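Side-chain contact in ABC transporter periplasmic-binding protein YtfQ (Mycobacterium smegmatis, PDB 6HB0), which probably binds a carbohydrate, most likely L-arabinofuranose, as the solute-binding component of an ABC transporter: residues A124-I127 against E128-R131. Residues are numbered along the deposited sequence; the frame is centred on the assembly and turned at random.
Sequences ADFI and EEGR. With ZN (zinc ion), chain F.
Asp125 N-caps helix 126-140, just where the chain has left strand 120-122 of one lobe of this periplasmic binding protein and enters the other; its side chain reaches forward to Glu128 N. Its CG stands anti to the backbone N (chi1 -168°), which brings OD1 to 3.1 Å from Glu128 N; the N-H...OD1 bond is nearly straight (171°), although the donor comes from above the carboxylate plane. The same carboxylate packs against the Glu128 side chain, with Asp125 CG 3.4 Å from Glu128 CB. On the tight, buried side, Phe126 and Glu129 lie alongside each other, and Glu129 OE1 sits at the ring edge, in its plane, 3.3 Å from Phe126 CD1. That OE1 is in a salt bridge with Arg165, while OE2 has one with Arg34 and accepts a hydrogen bond from Cys263 N. The other side is hydrated: Asp125 OD2 and Glu128 OE2 stand 4.4 Å apart, bridged by a water that donates to both. Arg132 pairs with Glu128 OE1, and with the zinc ion it probably offsets most of the charge on Glu128. OE2 shares that zinc with Cys263, Asp292 and a second water, the metal lying 2.0 Å from Glu128 OE2.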
loop_
_atom_site.group_PDB
_atom_site.type_symbol
_atom_site.label_atom_id
_atom_site.label_comp_id
_atom_site.label_asym_id
_atom_site.label_seq_id
_atom_site.Cartn_x
_atom_site.Cartn_y
_atom_site.Cartn_z
ATOM N N ALA A 124 3.035 -3.243 -3.374
ATOM C CA ALA A 124 3.424 -1.985 -2.776
ATOM C C ALA A 124 4.693 -2.155 -1.967
ATOM O O ALA A 124 4.994 -3.254 -1.514
ATOM C CB ALA A 124 2.325 -1.439 -1.890
ATOM N N ASP A 125 5.426 -1.053 -1.827
ATOM C CA ASP A 125 6.630 -0.978 -1.036
ATOM C C ASP A 125 6.443 -0.141 0.254
ATOM O O ASP A 125 6.493 1.106 0.232
ATOM C CB ASP A 125 7.680 -0.316 -1.889
ATOM C CG ASP A 125 9.101 -0.418 -1.297
ATOM O OD1 ASP A 125 9.271 -0.679 -0.086
ATOM O OD2 ASP A 125 10.045 -0.196 -2.073
ATOM N N PHE A 126 6.278 -0.807 1.389
ATOM C CA PHE A 126 5.996 -0.078 2.619
ATOM C C PHE A 126 7.209 0.657 3.186
ATOM O O PHE A 126 7.043 1.683 3.860
ATOM C CB PHE A 126 5.484 -1.041 3.670
ATOM C CG PHE A 126 4.251 -1.788 3.259
ATOM C CD1 PHE A 126 3.154 -1.121 2.726
ATOM C CD2 PHE A 126 4.187 -3.172 3.400
ATOM C CE1 PHE A 126 2.013 -1.799 2.377
ATOM C CE2 PHE A 126 3.062 -3.866 3.014
ATOM C CZ PHE A 126 1.971 -3.171 2.533
ATOM N N ILE A 127 8.409 0.144 2.946
ATOM C CA ILE A 127 9.627 0.835 3.380
ATOM C C ILE A 127 9.676 2.162 2.650
ATOM O O ILE A 127 9.898 3.186 3.237
ATOM C CB ILE A 127 10.902 0.015 3.094
ATOM C CG1 ILE A 127 10.918 -1.267 3.915
ATOM C CG2 ILE A 127 12.144 0.880 3.339
ATOM C CD1 ILE A 127 12.077 -2.169 3.616
ATOM N N GLU A 128 9.444 2.117 1.339
ATOM C CA GLU A 128 9.424 3.319 0.522
ATOM C C GLU A 128 8.419 4.344 1.049
ATOM O O GLU A 128 8.718 5.531 1.077
ATOM C CB GLU A 128 9.153 2.933 -0.931
ATOM C CG GLU A 128 8.929 4.074 -1.897
ATOM C CD GLU A 128 7.567 3.937 -2.561
ATOM O OE1 GLU A 128 6.591 4.575 -2.076
ATOM O OE2 GLU A 128 7.443 3.101 -3.506
ATOM N N GLU A 129 7.233 3.925 1.479
ATOM C CA GLU A 129 6.275 4.845 2.091
ATOM C C GLU A 129 6.848 5.591 3.288
ATOM O O GLU A 129 6.755 6.811 3.368
ATOM C CB GLU A 129 4.963 4.152 2.546
ATOM C CG GLU A 129 4.087 3.688 1.362
ATOM C CD GLU A 129 2.825 2.938 1.809
ATOM O OE1 GLU A 129 2.933 2.130 2.787
ATOM O OE2 GLU A 129 1.738 3.156 1.166
ATOM N N GLY A 130 7.412 4.840 4.226
ATOM C CA GLY A 130 8.020 5.452 5.387
ATOM C C GLY A 130 9.143 6.362 4.971
ATOM O O GLY A 130 9.262 7.434 5.473
ATOM N N ARG A 131 9.965 5.922 4.042
ATOM C CA ARG A 131 11.085 6.729 3.615
ATOM C C ARG A 131 10.644 8.036 3.044
ATOM O O ARG A 131 11.274 9.082 3.296
ATOM C CB ARG A 131 11.929 5.993 2.576
ATOM C CG ARG A 131 13.197 6.747 2.168
ATOM C CD ARG A 131 14.152 5.816 1.508
ATOM N NE ARG A 131 15.331 6.502 1.027
ATOM C CZ ARG A 131 16.330 5.893 0.372
ATOM N NH1 ARG A 131 16.306 4.575 0.113
ATOM N NH2 ARG A 131 17.353 6.621 -0.046
HETATM ZN ZN ZN F . 5.644 3.062 -4.319
HETATM O O HOH W 1 9.512 1.586 -4.354
HETATM O O HOH W 2 6.316 2.249 -6.045
#